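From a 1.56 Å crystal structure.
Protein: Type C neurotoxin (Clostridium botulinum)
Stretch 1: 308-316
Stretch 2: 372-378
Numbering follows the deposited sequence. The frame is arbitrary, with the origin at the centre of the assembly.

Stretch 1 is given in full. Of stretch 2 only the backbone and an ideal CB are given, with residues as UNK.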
# COMPACT_ATOMS: atom_id res chain seq x y z
N ARG A 308 13.67 -7.17 -24.01
CA ARG A 308 14.98 -7.68 -23.62
C ARG A 308 15.90 -7.69 -24.84
O ARG A 308 15.46 -8.01 -25.94
CB ARG A 308 14.82 -9.11 -23.10
CG ARG A 308 15.88 -9.55 -22.12
CD ARG A 308 16.00 -11.07 -22.11
NE ARG A 308 16.78 -11.49 -23.26
CZ ARG A 308 17.02 -12.75 -23.61
NH1 ARG A 308 17.76 -12.99 -24.67
NH2 ARG A 308 16.53 -13.76 -22.89
N ASP A 309 17.16 -7.33 -24.65
CA ASP A 309 18.15 -7.49 -25.71
C ASP A 309 18.39 -8.98 -25.92
O ASP A 309 18.30 -9.78 -24.98
CB ASP A 309 19.46 -6.79 -25.31
CG ASP A 309 20.32 -6.41 -26.49
OD1 ASP A 309 20.01 -6.84 -27.62
OD2 ASP A 309 21.31 -5.69 -26.29
N THR A 310 18.66 -9.38 -27.16
CA THR A 310 18.91 -10.78 -27.50
C THR A 310 20.32 -11.22 -27.09
O THR A 310 20.54 -12.38 -26.73
CB THR A 310 18.72 -11.01 -29.02
OG1 THR A 310 19.63 -10.17 -29.72
CG2 THR A 310 17.31 -10.65 -29.43
N ASP A 311 21.28 -10.30 -27.16
CA ASP A 311 22.64 -10.60 -26.73
C ASP A 311 22.98 -9.91 -25.40
O ASP A 311 22.36 -8.91 -25.04
CB ASP A 311 23.65 -10.22 -27.81
CG ASP A 311 23.66 -11.21 -28.97
OD1 ASP A 311 22.99 -12.26 -28.86
OD2 ASP A 311 24.33 -10.94 -29.98
N THR A 312 23.96 -10.46 -24.69
CA THR A 312 24.35 -9.92 -23.38
C THR A 312 25.09 -8.59 -23.51
O THR A 312 25.45 -8.18 -24.61
CB THR A 312 25.26 -10.89 -22.59
OG1 THR A 312 26.49 -11.07 -23.31
CG2 THR A 312 24.58 -12.23 -22.37
N ILE A 313 25.37 -7.96 -22.37
CA ILE A 313 26.00 -6.64 -22.36
C ILE A 313 27.50 -6.69 -22.63
O ILE A 313 28.16 -5.66 -22.72
CB ILE A 313 25.73 -5.91 -21.02
CG1 ILE A 313 26.22 -6.75 -19.84
CG2 ILE A 313 24.24 -5.63 -20.87
CD1 ILE A 313 26.24 -5.95 -18.51
N TYR A 314 28.04 -7.91 -22.73
CA TYR A 314 29.48 -8.10 -22.89
C TYR A 314 29.77 -8.65 -24.27
O TYR A 314 29.44 -9.80 -24.57
CB TYR A 314 29.99 -9.07 -21.81
CG TYR A 314 29.66 -8.65 -20.40
CD1 TYR A 314 30.02 -7.40 -19.92
CD2 TYR A 314 28.97 -9.51 -19.54
CE1 TYR A 314 29.72 -7.02 -18.61
CE2 TYR A 314 28.66 -9.14 -18.24
CZ TYR A 314 29.04 -7.90 -17.78
OH TYR A 314 28.74 -7.52 -16.48
N ALA A 315 30.42 -7.83 -25.09
CA ALA A 315 30.64 -8.16 -26.50
C ALA A 315 31.42 -9.46 -26.70
O ALA A 315 31.20 -10.18 -27.68
CB ALA A 315 31.34 -7.00 -27.21
N THR A 316 32.33 -9.76 -25.78
CA THR A 316 33.18 -10.94 -25.91
C THR A 316 32.43 -12.24 -25.73
O THR A 316 32.97 -13.32 -25.97
CB THR A 316 34.36 -10.92 -24.91
OG1 THR A 316 33.86 -10.74 -23.58
CG2 THR A 316 35.33 -9.80 -25.26
N UNK A 372 24.77 -1.45 -10.84
CA UNK A 372 25.75 -0.71 -11.62
C UNK A 372 26.48 -1.69 -12.53
O UNK A 372 27.19 -2.58 -12.08
CB UNK A 372 26.73 0.04 -10.71
N UNK A 373 26.25 -1.55 -13.83
CA UNK A 373 26.87 -2.40 -14.84
C UNK A 373 27.58 -1.54 -15.87
O UNK A 373 27.52 -0.31 -15.84
CB UNK A 373 25.83 -3.30 -15.51
N UNK A 374 28.26 -2.21 -16.80
CA UNK A 374 28.73 -1.59 -18.03
C UNK A 374 27.82 -2.13 -19.13
O UNK A 374 28.11 -3.16 -19.72
CB UNK A 374 30.21 -1.89 -18.30
N UNK A 375 26.68 -1.46 -19.37
CA UNK A 375 25.61 -2.07 -20.17
C UNK A 375 25.76 -1.94 -21.68
O UNK A 375 25.02 -2.63 -22.40
CB UNK A 375 24.27 -1.45 -19.76
N UNK A 376 26.65 -1.08 -22.17
CA UNK A 376 26.86 -0.94 -23.61
C UNK A 376 28.02 -1.81 -24.06
O UNK A 376 29.12 -1.69 -23.54
CB UNK A 376 27.12 0.52 -23.98
N UNK A 377 27.78 -2.67 -25.04
CA UNK A 377 28.79 -3.61 -25.49
C UNK A 377 30.05 -2.90 -25.99
O UNK A 377 31.16 -3.40 -25.82
CB UNK A 377 28.22 -4.50 -26.59
N UNK A 378 29.87 -1.73 -26.58
CA UNK A 378 31.00 -1.01 -27.16
C UNK A 378 31.80 -0.20 -26.14
O UNK A 378 32.75 0.49 -26.51
CB UNK A 378 30.50 -0.08 -28.26

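Position 372 lies beyond the reach of stretch 1: nothing of that segment comes within 5.5 Å of its ideal CB. Its extended backbone (phi/psi -84/113) suits a beta-branched residue, but many others would fit. The deposited residue is Ile 372, which makes no contact here.

At position 373 the backbone is still extended and CA-to-CB points toward stretch 1. The ideal CB lies 4.0 Å from Ile 313 CD1 and 5.2 Å from Tyr 314 OH, so the site offers a methyl group with a hydroxyl nearby. A leucine, methionine or aromatic residue could use that methyl. The residue is Tyr 373, with chi1 in the m well. Its CD1 packs 3.8 Å from Ile 313 CD1, while Tyr 314 OH approaches the ring at its edge, 3.8 Å from the same Tyr 373 CD1.

Position 374 directs CA-to-CB sideways, and the nearest atom of stretch 1 is Tyr 314 CE1, an aromatic carbon 5.2 Å from the ideal CB. A long, flexible or polar side chain would be tolerated. Lys 374 is found, and its end leads away to bond elsewhere in the structure. Its backbone does more: a water lies 2.9 Å from Lys 374 N, accepting its hydrogen bond, and 2.8 Å from Tyr 314 OH, thus bridging the stretches.

At position 375 phi is -84°, compatible with proline, and CA-to-CB points away, though the ideal CB remains 4.3 Å from Ile 313 CG2. A small or compact apolar residue would suit. Pro 375 has its CB 4.5 Å from Ile 313 CG2, a loose apolar contact.

At position 376 CA-to-CB points away, so stretch 1 would accept polar or apolar, small or large side chains. It is Trp 376, whose indole nitrogen is bonded elsewhere in the structure.

At position 377 CA-to-CB runs sideways, and the ideal CB is 4.0 Å from Ile 313 O and from Ala 315 CB, but earlier in stretch 1 lie the carboxylate of Asp 309 and the carbonyl of Thr 312. A long cationic donor is favoured: lysine might reach, but arginine can present several N-H groups. Arg 377 NH1 forms a salt bridge with Asp 309 OD2 at 3.0 Å and a hydrogen bond to Thr 312 O at 2.9 Å, both acceptors lying at the guanidinium edge. Asp 311 CB covers one face, 3.8 Å from Arg 377 NH1. The aliphatic stem is used too, with Arg 377 CG 3.4 Å from Ile 313 O.

At position 378 CA-to-CB points away and nothing of stretch 1 lies within 5.5 Å of the ideal CB, so stretch 1 favours no type; Phe 378 makes no contact with it.

Stretch 2, residues 372-378: IYKPWRF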
# COMPACT_ATOMS: atom_id res chain seq x y z
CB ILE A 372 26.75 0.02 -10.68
CG1 ILE A 372 25.99 1.03 -9.82
CG2 ILE A 372 27.85 0.70 -11.48
CD1 ILE A 372 26.80 1.57 -8.64
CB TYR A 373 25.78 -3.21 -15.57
CG TYR A 373 25.28 -4.41 -14.80
CD1 TYR A 373 26.01 -5.59 -14.78
CD2 TYR A 373 24.06 -4.38 -14.13
CE1 TYR A 373 25.56 -6.71 -14.09
CE2 TYR A 373 23.60 -5.51 -13.44
CZ TYR A 373 24.36 -6.66 -13.42
OH TYR A 373 23.92 -7.78 -12.75
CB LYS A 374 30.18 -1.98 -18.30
CG LYS A 374 31.17 -1.47 -17.25
CD LYS A 374 32.54 -2.09 -17.48
CE LYS A 374 33.60 -1.42 -16.63
NZ LYS A 374 33.26 -1.56 -15.21
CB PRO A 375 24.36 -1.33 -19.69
CG PRO A 375 24.88 0.06 -19.37
CD PRO A 375 26.26 -0.18 -18.76
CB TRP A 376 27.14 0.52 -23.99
CG TRP A 376 26.04 1.47 -23.62
CD1 TRP A 376 24.91 1.72 -24.34
CD2 TRP A 376 25.98 2.30 -22.46
NE1 TRP A 376 24.14 2.66 -23.69
CE2 TRP A 376 24.77 3.03 -22.53
CE3 TRP A 376 26.82 2.50 -21.37
CZ2 TRP A 376 24.40 3.94 -21.55
CZ3 TRP A 376 26.45 3.40 -20.40
CH2 TRP A 376 25.24 4.11 -20.50
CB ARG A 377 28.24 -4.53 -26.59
CG ARG A 377 27.38 -5.67 -26.06
CD ARG A 377 26.94 -6.62 -27.19
NE ARG A 377 25.93 -5.99 -28.03
CZ ARG A 377 24.62 -6.01 -27.76
NH1 ARG A 377 24.16 -6.63 -26.67
NH2 ARG A 377 23.77 -5.40 -28.58
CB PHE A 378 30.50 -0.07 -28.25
CG PHE A 378 29.50 0.94 -27.77
CD1 PHE A 378 29.92 2.13 -27.19
CD2 PHE A 378 28.14 0.69 -27.88
CE1 PHE A 378 29.00 3.06 -26.74
CE2 PHE A 378 27.22 1.62 -27.42
CZ PHE A 378 27.65 2.80 -26.85
O HOH W 1 29.28 -4.80 -16.00
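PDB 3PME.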